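Local coordinates for mRNA interferase toxin RelE (Escherichia coli, PDB 4FXI), which cleaves mRNA in the ribosomal A site with codon specificity, inhibiting translation during amino acid starvation as the toxin of a type II toxin-antitoxin pair, at residues Ser58-Tyr64 with Val75-Ala81; Ser36-Glu40 with Tyr64-Asp68; Ala2-Asp8 with Lys70-Ile76. The protein carries 1 engineered substitution. One frame throughout, in Å; residues are numbered along the deposited sequence.

How the contacts relate
From the N terminus, strand 4-7 runs first and pairs, in contact 3, with the start of strand 72-78, closing a loop that takes in helices 9-17 and 20-35 and strands 52-54 and 60-67. Contact 2 is nested within that loop: segment 36-40, just after helix 20-35, packs on the C-terminal half of strand 60-67. Contact 1 then zips strand 60-67 to strand 72-78 as a hairpin and crosses both others along the chain, sharing Tyr-64 with contact 2 and Val-75 and Ile-76 with contact 3. Contacts 2 and 3 also meet directly, through Tyr-3 OH and Asp-68 OD1 (2.7 Å). Together they join strands 4-7, 72-78 and 60-67 and bring the chain after helix 20-35 onto the sheet.

Contact 1 (Ser58-Tyr64 with Val75-Ala81). Engineered in segment 75-81: Ala-81 (natural residue Arg). With SO4 (sulfate ion), chain D.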
loop_
_atom_site.group_PDB
_atom_site.type_symbol
_atom_site.label_atom_id
_atom_site.label_comp_id
_atom_site.label_asym_id
_atom_site.label_seq_id
_atom_site.Cartn_x
_atom_site.Cartn_y
_atom_site.Cartn_z
ATOM N N SER A 58 6.693 -0.055 -13.252
ATOM C CA SER A 58 7.718 0.604 -12.434
ATOM C C SER A 58 8.861 -0.282 -11.877
ATOM O O SER A 58 10.027 0.081 -12.049
ATOM C CB SER A 58 7.111 1.536 -11.371
ATOM O OG SER A 58 5.930 0.990 -10.818
ATOM N N GLY A 59 8.581 -1.411 -11.217
ATOM C CA GLY A 59 7.262 -1.877 -10.838
ATOM C C GLY A 59 7.114 -1.737 -9.333
ATOM O O GLY A 59 7.203 -2.703 -8.568
ATOM N N TYR A 60 6.904 -0.502 -8.907
ATOM C CA TYR A 60 6.665 -0.189 -7.510
ATOM C C TYR A 60 5.277 -0.644 -7.077
ATOM O O TYR A 60 4.370 -0.761 -7.899
ATOM C CB TYR A 60 6.835 1.313 -7.283
ATOM C CG TYR A 60 8.272 1.702 -7.049
ATOM C CD1 TYR A 60 9.138 1.914 -8.113
ATOM C CD2 TYR A 60 8.771 1.831 -5.763
ATOM C CE1 TYR A 60 10.457 2.259 -7.901
ATOM C CE2 TYR A 60 10.086 2.174 -5.540
ATOM C CZ TYR A 60 10.926 2.389 -6.612
ATOM O OH TYR A 60 12.240 2.731 -6.389
ATOM N N ARG A 61 5.129 -0.911 -5.780
ATOM C CA ARG A 61 3.880 -1.413 -5.223
ATOM C C ARG A 61 3.615 -0.747 -3.893
ATOM O O ARG A 61 4.545 -0.397 -3.169
ATOM C CB ARG A 61 3.980 -2.920 -4.978
ATOM C CG ARG A 61 4.317 -3.746 -6.199
ATOM C CD ARG A 61 3.170 -3.751 -7.193
ATOM N NE ARG A 61 3.462 -4.611 -8.336
ATOM C CZ ARG A 61 3.998 -4.186 -9.476
ATOM N NH1 ARG A 61 4.299 -2.901 -9.638
ATOM N NH2 ARG A 61 4.225 -5.045 -10.458
ATOM N N LEU A 62 2.342 -0.582 -3.558
ATOM C CA LEU A 62 1.975 -0.128 -2.227
ATOM C C LEU A 62 1.116 -1.212 -1.588
ATOM O O LEU A 62 0.184 -1.724 -2.211
ATOM C CB LEU A 62 1.242 1.235 -2.278
ATOM C CG LEU A 62 0.859 1.857 -0.929
ATOM C CD1 LEU A 62 0.925 3.387 -0.993
ATOM C CD2 LEU A 62 -0.533 1.425 -0.436
ATOM N N VAL A 63 1.437 -1.569 -0.349
ATOM C CA VAL A 63 0.633 -2.531 0.372
ATOM C C VAL A 63 -0.072 -1.853 1.543
ATOM O O VAL A 63 0.540 -1.114 2.304
ATOM C CB VAL A 63 1.492 -3.708 0.891
ATOM C CG1 VAL A 63 0.626 -4.692 1.653
ATOM C CG2 VAL A 63 2.198 -4.405 -0.283
ATOM N N TYR A 64 -1.369 -2.097 1.688
ATOM C CA TYR A 64 -2.102 -1.486 2.782
ATOM C C TYR A 64 -3.008 -2.471 3.487
ATOM O O TYR A 64 -3.446 -3.452 2.895
ATOM C CB TYR A 64 -2.909 -0.264 2.305
ATOM C CG TYR A 64 -4.000 -0.556 1.279
ATOM C CD1 TYR A 64 -5.297 -0.895 1.671
ATOM C CD2 TYR A 64 -3.737 -0.455 -0.081
ATOM C CE1 TYR A 64 -6.295 -1.153 0.723
ATOM C CE2 TYR A 64 -4.725 -0.696 -1.030
ATOM C CZ TYR A 64 -5.993 -1.056 -0.623
ATOM O OH TYR A 64 -6.958 -1.286 -1.584
ATOM N N VAL A 75 -1.208 2.220 5.432
ATOM C CA VAL A 75 -0.169 1.890 4.463
ATOM C C VAL A 75 1.014 1.264 5.194
ATOM O O VAL A 75 1.619 1.908 6.034
ATOM C CB VAL A 75 0.309 3.137 3.715
ATOM C CG1 VAL A 75 1.446 2.771 2.737
ATOM C CG2 VAL A 75 -0.865 3.772 2.963
ATOM N N ILE A 76 1.339 0.011 4.883
ATOM C CA ILE A 76 2.416 -0.678 5.612
ATOM C C ILE A 76 3.736 -0.808 4.856
ATOM O O ILE A 76 4.796 -0.965 5.469
ATOM C CB ILE A 76 1.990 -2.078 6.019
ATOM C CG1 ILE A 76 1.603 -2.863 4.788
ATOM C CG2 ILE A 76 0.805 -2.022 6.940
ATOM C CD1 ILE A 76 0.911 -4.120 5.128
ATOM N N SER A 77 3.683 -0.754 3.532
ATOM C CA SER A 77 4.869 -1.005 2.736
ATOM C C SER A 77 4.762 -0.374 1.350
ATOM O O SER A 77 3.750 -0.533 0.659
ATOM C CB SER A 77 5.095 -2.517 2.601
ATOM O OG SER A 77 6.319 -2.789 1.937
ATOM N N VAL A 78 5.796 0.363 0.951
ATOM C CA VAL A 78 5.896 0.812 -0.436
ATOM C C VAL A 78 7.313 0.592 -0.969
ATOM O O VAL A 78 8.297 1.050 -0.378
ATOM C CB VAL A 78 5.347 2.260 -0.670
ATOM C CG1 VAL A 78 4.870 2.881 0.617
ATOM C CG2 VAL A 78 6.360 3.144 -1.386
ATOM N N GLY A 79 7.402 -0.160 -2.062
ATOM C CA GLY A 79 8.681 -0.572 -2.613
ATOM C C GLY A 79 8.540 -1.484 -3.819
ATOM O O GLY A 79 7.493 -1.512 -4.457
ATOM N N LYS A 80 9.592 -2.251 -4.108
ATOM C CA LYS A 80 9.697 -3.044 -5.340
ATOM C C LYS A 80 9.085 -4.447 -5.271
ATOM O O LYS A 80 9.272 -5.176 -4.293
ATOM C CB LYS A 80 11.168 -3.186 -5.748
ATOM C CG LYS A 80 11.906 -1.870 -5.918
ATOM C CD LYS A 80 11.340 -1.061 -7.070
ATOM C CE LYS A 80 11.501 -1.792 -8.392
ATOM N NZ LYS A 80 11.115 -0.934 -9.549
ATOM N N ALA A 81 8.390 -4.832 -6.338
ATOM C CA ALA A 81 7.847 -6.181 -6.459
ATOM C C ALA A 81 8.945 -7.210 -6.735
ATOM O O ALA A 81 8.786 -8.392 -6.424
ATOM C CB ALA A 81 6.790 -6.234 -7.550
HETATM S S SO4 D . 3.086 -8.332 -8.459
HETATM O O1 SO4 D . 1.785 -8.782 -8.947
HETATM O O2 SO4 D . 3.682 -9.380 -7.634
HETATM O O3 SO4 D . 3.961 -8.031 -9.589
HETATM O O4 SO4 D . 2.917 -7.127 -7.652
#
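Leu-62, Val-75 and Val-78 form the apolar centre of this antiparallel beta hairpin, strands 60-67 and 72-78 of the RelE/ParE toxin fold. Leu-62 CD1 lies 3.8 Å from Val-75 CG1 and 4.3 Å from Val-78 CG1; Tyr-64 shares their face, which helix 20-35 helps to cover. On the opposite face, that of Val-63 and Ser-77, lies helix 85-94, and Val-63 CG1 meets Ile-76 CD1 at 3.5 Å. Here the pairing slips by one residue: Val-63 O accepts from Ile-76 N (2.9 Å) and, weakly, from Ser-77 N (3.4 Å), a classic beta bulge, while Val-63 N gives a 2.7 Å bond to Ser-77 O. Arg-61 N donates to Gly-79 O (2.8 Å) and Gly-79 N to Arg-61 O (3.1 Å). Lys-80 CD sits 3.6 Å from the centroid of the Tyr-60 ring, a CH-pi contact over the face. The polar edge lies at the inferred active site. Arg-61, an inferred transition-state stabiliser, lies beside Lys-54, its guanidinium facing CB of Ala-81, engineered from the arginine inferred as proton donor. A sulfate, also bound by Lys-54 and Tyr-87, accepts from Arg-61 NE (O4, 2.7 Å) and Arg-61 NH2 (O3, 3.1 Å).

Contact 2 (Ser36-Glu40 with Tyr64-Asp68); sequences SPRIE and YQVID
Pro-37 lays its ring against the side chains of Tyr-64 and Val-66, with Pro-37 CB 4.1 Å from Tyr-64 CE1 and 3.9 Å from Val-66 CG2. Segment 36-40 is irregular chain leaving helix 20-35, whereas 64-67 is extended strand, so Tyr-64 and Val-66 both point to the loop and Gln-65 does not. The nearest CA pair is Pro-37 and Val-66, 7.1 Å apart. Tyr-64, with chi1 p, reaches across to the loop, where its OH donates to Pro-37 O at 2.7 Å. Arg-38 has an m, t, t side chain that runs back over Val-66: NH2 is 3.6 Å from Val-66 CG1, which lies over a guanidinium face, and forms a salt bridge to Asp-68 OD2 at 3.1 Å. A water joins Arg-38 NE (2.9 Å) to Asp-68 OD2 (2.7 Å). Arg-38 NH1 pairs with Asp-49, and Asp-68 OD1 takes a hydrogen bond from Tyr-3. This is how the chain after helix 20-35 is packed on the central sheet of the RelE/ParE toxin fold.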
loop_
_atom_site.group_PDB
_atom_site.type_symbol
_atom_site.label_atom_id
_atom_site.label_comp_id
_atom_site.label_asym_id
_atom_site.label_seq_id
_atom_site.Cartn_x
_atom_site.Cartn_y
_atom_site.Cartn_z
ATOM N N SER A 36 -13.099 3.661 -1.287
ATOM C CA SER A 36 -13.629 2.307 -1.111
ATOM C C SER A 36 -12.469 1.310 -1.234
ATOM O O SER A 36 -12.148 0.843 -2.332
ATOM C CB SER A 36 -14.692 2.011 -2.174
ATOM O OG SER A 36 -15.240 0.714 -2.012
ATOM N N PRO A 37 -11.830 0.987 -0.102
ATOM C CA PRO A 37 -10.506 0.352 -0.143
ATOM C C PRO A 37 -10.495 -1.161 -0.327
ATOM O O PRO A 37 -9.455 -1.702 -0.658
ATOM C CB PRO A 37 -9.908 0.738 1.219
ATOM C CG PRO A 37 -11.106 0.823 2.116
ATOM C CD PRO A 37 -12.163 1.478 1.250
ATOM N N ARG A 38 -11.620 -1.830 -0.122
ATOM C CA ARG A 38 -11.657 -3.264 -0.346
ATOM C C ARG A 38 -11.966 -3.494 -1.808
ATOM O O ARG A 38 -13.105 -3.352 -2.251
ATOM C CB ARG A 38 -12.685 -3.927 0.565
ATOM C CG ARG A 38 -12.341 -3.773 2.047
ATOM C CD ARG A 38 -13.281 -4.612 2.902
ATOM N NE ARG A 38 -13.016 -4.483 4.330
ATOM C CZ ARG A 38 -12.046 -5.128 4.971
ATOM N NH1 ARG A 38 -11.231 -5.940 4.306
ATOM N NH2 ARG A 38 -11.888 -4.957 6.275
ATOM N N ILE A 39 -10.916 -3.772 -2.564
ATOM C CA ILE A 39 -11.029 -4.007 -3.989
ATOM C C ILE A 39 -10.579 -5.451 -4.112
ATOM O O ILE A 39 -9.390 -5.740 -4.006
ATOM C CB ILE A 39 -10.072 -3.081 -4.757
ATOM C CG1 ILE A 39 -10.463 -1.617 -4.532
ATOM C CG2 ILE A 39 -10.077 -3.398 -6.245
ATOM C CD1 ILE A 39 -9.451 -0.639 -5.065
ATOM N N GLU A 40 -11.540 -6.347 -4.307
ATOM C CA GLU A 40 -11.283 -7.787 -4.192
ATOM C C GLU A 40 -10.200 -8.277 -5.142
ATOM O O GLU A 40 -9.401 -9.162 -4.785
ATOM C CB GLU A 40 -12.592 -8.565 -4.360
ATOM C CG GLU A 40 -12.439 -10.075 -4.248
ATOM C CD GLU A 40 -12.143 -10.561 -2.838
ATOM O OE1 GLU A 40 -12.216 -9.763 -1.877
ATOM O OE2 GLU A 40 -11.835 -11.766 -2.693
ATOM N N TYR A 64 -1.369 -2.097 1.688
ATOM C CA TYR A 64 -2.102 -1.486 2.782
ATOM C C TYR A 64 -3.008 -2.471 3.487
ATOM O O TYR A 64 -3.446 -3.452 2.895
ATOM C CB TYR A 64 -2.909 -0.264 2.305
ATOM C CG TYR A 64 -4.000 -0.556 1.279
ATOM C CD1 TYR A 64 -5.297 -0.895 1.671
ATOM C CD2 TYR A 64 -3.737 -0.455 -0.081
ATOM C CE1 TYR A 64 -6.295 -1.153 0.723
ATOM C CE2 TYR A 64 -4.725 -0.696 -1.030
ATOM C CZ TYR A 64 -5.993 -1.056 -0.623
ATOM O OH TYR A 64 -6.958 -1.286 -1.584
ATOM N N GLN A 65 -3.286 -2.181 4.754
ATOM C CA GLN A 65 -4.190 -2.978 5.569
ATOM C C GLN A 65 -5.467 -2.181 5.803
ATOM O O GLN A 65 -5.404 -1.006 6.151
ATOM C CB GLN A 65 -3.512 -3.265 6.911
ATOM C CG GLN A 65 -4.314 -4.107 7.870
ATOM C CD GLN A 65 -3.609 -4.273 9.213
ATOM O OE1 GLN A 65 -3.072 -3.318 9.770
ATOM N NE2 GLN A 65 -3.600 -5.482 9.725
ATOM N N VAL A 66 -6.630 -2.799 5.616
ATOM C CA VAL A 66 -7.872 -2.099 5.951
ATOM C C VAL A 66 -8.288 -2.392 7.390
ATOM O O VAL A 66 -8.414 -3.548 7.780
ATOM C CB VAL A 66 -8.995 -2.484 5.002
ATOM C CG1 VAL A 66 -10.294 -1.812 5.431
ATOM C CG2 VAL A 66 -8.618 -2.077 3.578
ATOM N N ILE A 67 -8.498 -1.346 8.182
ATOM C CA ILE A 67 -8.812 -1.522 9.596
ATOM C C ILE A 67 -10.170 -0.911 9.904
ATOM O O ILE A 67 -10.274 0.284 10.217
ATOM C CB ILE A 67 -7.728 -0.897 10.504
ATOM C CG1 ILE A 67 -6.333 -1.400 10.092
ATOM C CG2 ILE A 67 -8.013 -1.205 11.978
ATOM C CD1 ILE A 67 -5.191 -0.771 10.857
ATOM N N ASP A 68 -11.212 -1.728 9.800
ATOM C CA ASP A 68 -12.588 -1.233 9.915
ATOM C C ASP A 68 -12.879 -0.567 11.256
ATOM O O ASP A 68 -13.631 0.400 11.314
ATOM C CB ASP A 68 -13.589 -2.374 9.705
ATOM C CG ASP A 68 -13.679 -2.818 8.259
ATOM O OD1 ASP A 68 -13.273 -2.044 7.371
ATOM O OD2 ASP A 68 -14.178 -3.938 8.015
HETATM O O HOH W 1 -15.529 -3.959 5.643
#

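Contact 3 (Ala2-Asp8 with Lys70-Ile76)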
loop_
_atom_site.group_PDB
_atom_site.type_symbol
_atom_site.label_atom_id
_atom_site.label_comp_id
_atom_site.label_asym_id
_atom_site.label_seq_id
_atom_site.Cartn_x
_atom_site.Cartn_y
_atom_site.Cartn_z
ATOM N N ALA A 2 -16.179 6.827 3.044
ATOM C CA ALA A 2 -14.742 6.829 2.780
ATOM C C ALA A 2 -13.941 6.528 4.045
ATOM O O ALA A 2 -14.442 6.680 5.164
ATOM C CB ALA A 2 -14.314 8.161 2.191
ATOM N N TYR A 3 -12.694 6.106 3.852
ATOM C CA TYR A 3 -11.799 5.762 4.954
ATOM C C TYR A 3 -10.765 6.862 5.175
ATOM O O TYR A 3 -10.443 7.614 4.255
ATOM C CB TYR A 3 -11.076 4.439 4.649
ATOM C CG TYR A 3 -11.918 3.215 4.903
ATOM C CD1 TYR A 3 -13.117 3.017 4.227
ATOM C CD2 TYR A 3 -11.506 2.243 5.805
ATOM C CE1 TYR A 3 -13.885 1.878 4.455
ATOM C CE2 TYR A 3 -12.274 1.119 6.050
ATOM C CZ TYR A 3 -13.460 0.939 5.371
ATOM O OH TYR A 3 -14.218 -0.190 5.610
ATOM N N PHE A 4 -10.259 6.952 6.402
ATOM C CA PHE A 4 -9.128 7.824 6.712
ATOM C C PHE A 4 -7.832 7.128 6.320
ATOM O O PHE A 4 -7.834 5.936 6.001
ATOM C CB PHE A 4 -9.095 8.146 8.215
ATOM C CG PHE A 4 -10.274 8.939 8.698
ATOM C CD1 PHE A 4 -10.286 10.323 8.587
ATOM C CD2 PHE A 4 -11.367 8.307 9.273
ATOM C CE1 PHE A 4 -11.374 11.058 9.034
ATOM C CE2 PHE A 4 -12.456 9.038 9.726
ATOM C CZ PHE A 4 -12.457 10.415 9.608
ATOM N N LEU A 5 -6.723 7.863 6.370
ATOM C CA LEU A 5 -5.431 7.320 5.944
ATOM C C LEU A 5 -4.392 7.398 7.058
ATOM O O LEU A 5 -4.353 8.373 7.808
ATOM C CB LEU A 5 -4.917 8.089 4.712
ATOM C CG LEU A 5 -3.491 7.796 4.224
ATOM C CD1 LEU A 5 -3.378 6.373 3.652
ATOM C CD2 LEU A 5 -3.061 8.814 3.179
ATOM N N ASP A 6 -3.552 6.370 7.160
ATOM C CA ASP A 6 -2.446 6.381 8.108
ATOM C C ASP A 6 -1.300 5.609 7.464
ATOM O O ASP A 6 -1.538 4.735 6.630
ATOM C CB ASP A 6 -2.868 5.720 9.427
ATOM C CG ASP A 6 -1.841 5.913 10.536
ATOM O OD1 ASP A 6 -1.139 6.948 10.529
ATOM O OD2 ASP A 6 -1.742 5.034 11.415
ATOM N N PHE A 7 -0.067 5.941 7.836
ATOM C CA PHE A 7 1.123 5.260 7.326
ATOM C C PHE A 7 1.896 4.659 8.481
ATOM O O PHE A 7 2.016 5.283 9.545
ATOM C CB PHE A 7 2.084 6.268 6.680
ATOM C CG PHE A 7 1.748 6.637 5.272
ATOM C CD1 PHE A 7 0.797 7.607 5.002
ATOM C CD2 PHE A 7 2.414 6.054 4.217
ATOM C CE1 PHE A 7 0.498 7.956 3.688
ATOM C CE2 PHE A 7 2.122 6.401 2.902
ATOM C CZ PHE A 7 1.167 7.363 2.640
ATOM N N ASP A 8 2.454 3.471 8.262
ATOM C CA ASP A 8 3.531 2.987 9.111
ATOM C C ASP A 8 4.678 3.967 8.959
ATOM O O ASP A 8 4.934 4.444 7.850
ATOM C CB ASP A 8 3.989 1.605 8.641
ATOM C CG ASP A 8 5.047 1.003 9.545
ATOM O OD1 ASP A 8 6.227 1.386 9.433
ATOM O OD2 ASP A 8 4.695 0.129 10.364
ATOM N N LYS A 70 -11.180 1.286 12.981
ATOM C CA LYS A 70 -10.672 2.658 13.032
ATOM C C LYS A 70 -11.031 3.424 11.768
ATOM O O LYS A 70 -10.638 4.589 11.590
ATOM C CB LYS A 70 -9.153 2.669 13.249
ATOM C CG LYS A 70 -8.709 2.021 14.557
ATOM C CD LYS A 70 -7.192 2.083 14.706
ATOM C CE LYS A 70 -6.682 3.510 14.525
ATOM N NZ LYS A 70 -5.195 3.588 14.514
ATOM N N VAL A 71 -11.800 2.769 10.905
ATOM C CA VAL A 71 -12.165 3.297 9.595
ATOM C C VAL A 71 -10.932 3.838 8.869
ATOM O O VAL A 71 -10.948 4.942 8.323
ATOM C CB VAL A 71 -13.231 4.417 9.690
ATOM C CG1 VAL A 71 -13.955 4.558 8.359
ATOM C CG2 VAL A 71 -14.224 4.122 10.797
ATOM N N VAL A 72 -9.856 3.059 8.879
ATOM C CA VAL A 72 -8.600 3.544 8.334
ATOM C C VAL A 72 -7.948 2.600 7.316
ATOM O O VAL A 72 -8.049 1.364 7.420
ATOM C CB VAL A 72 -7.598 3.878 9.465
ATOM C CG1 VAL A 72 -7.078 2.614 10.102
ATOM C CG2 VAL A 72 -6.444 4.706 8.928
ATOM N N VAL A 73 -7.308 3.208 6.318
ATOM C CA VAL A 73 -6.434 2.508 5.383
ATOM C C VAL A 73 -5.024 2.726 5.896
ATOM O O VAL A 73 -4.545 3.855 5.958
ATOM C CB VAL A 73 -6.554 3.080 3.943
ATOM C CG1 VAL A 73 -5.410 2.595 3.042
ATOM C CG2 VAL A 73 -7.908 2.723 3.342
ATOM N N PHE A 74 -4.368 1.638 6.284
ATOM C CA PHE A 74 -3.055 1.703 6.916
ATOM C C PHE A 74 -1.994 1.271 5.920
ATOM O O PHE A 74 -1.898 0.096 5.569
ATOM C CB PHE A 74 -3.048 0.794 8.153
ATOM C CG PHE A 74 -1.761 0.816 8.924
ATOM C CD1 PHE A 74 -1.248 1.999 9.429
ATOM C CD2 PHE A 74 -1.073 -0.362 9.169
ATOM C CE1 PHE A 74 -0.062 2.009 10.148
ATOM C CE2 PHE A 74 0.118 -0.351 9.884
ATOM C CZ PHE A 74 0.619 0.837 10.373
ATOM N N VAL A 75 -1.208 2.220 5.432
ATOM C CA VAL A 75 -0.169 1.890 4.463
ATOM C C VAL A 75 1.014 1.264 5.194
ATOM O O VAL A 75 1.619 1.908 6.034
ATOM C CB VAL A 75 0.309 3.137 3.715
ATOM C CG1 VAL A 75 1.446 2.771 2.737
ATOM C CG2 VAL A 75 -0.865 3.772 2.963
ATOM N N ILE A 76 1.339 0.011 4.883
ATOM C CA ILE A 76 2.416 -0.678 5.612
ATOM C C ILE A 76 3.736 -0.808 4.856
ATOM O O ILE A 76 4.796 -0.965 5.469
ATOM C CB ILE A 76 1.990 -2.078 6.019
ATOM C CG1 ILE A 76 1.603 -2.863 4.788
ATOM C CG2 ILE A 76 0.805 -2.022 6.940
ATOM C CD1 ILE A 76 0.911 -4.120 5.128
HETATM O O HOH W 2 -3.888 3.523 12.029
#
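Strands 4-7 and 72-76 run parallel, their axes 4.5 Å apart at closest approach and inclined by 23°. Phe-4 is level with Val-72, Leu-5 with Val-73, Asp-6 with Phe-74 and Phe-7 with Val-75. The hydrogen bonds alternate as parallel pairing demands: Phe-4 N to Val-71 O (2.9 Å), Val-73 N to Phe-4 O (2.8 Å), Asp-6 N to Val-73 O (3.0 Å), Val-75 N to Asp-6 O (2.8 Å) and Asp-8 N to Val-75 O (2.8 Å). On one face Leu-5 CD1 reaches Val-75 CG2 at 3.7 Å, Tyr-3 CB meets Val-73 CG2 at 3.8 Å, and Val-75 CB lies over the Phe-7 ring, 4.0 Å from its centroid. On the other, Asp-6 CB packs 3.8 Å from Val-72 CG2, while a water links Asp-6 OD2 (2.7 Å) to Lys-70 NZ (2.8 Å). Strand 4-7 is an outermost strand of the sheet within this chain; Asp-8 N-caps helix 9-17, Leu-34 of helix 20-35 packs on Leu-5 and Val-73, and strand 60-67 flanks the other edge of 72-78.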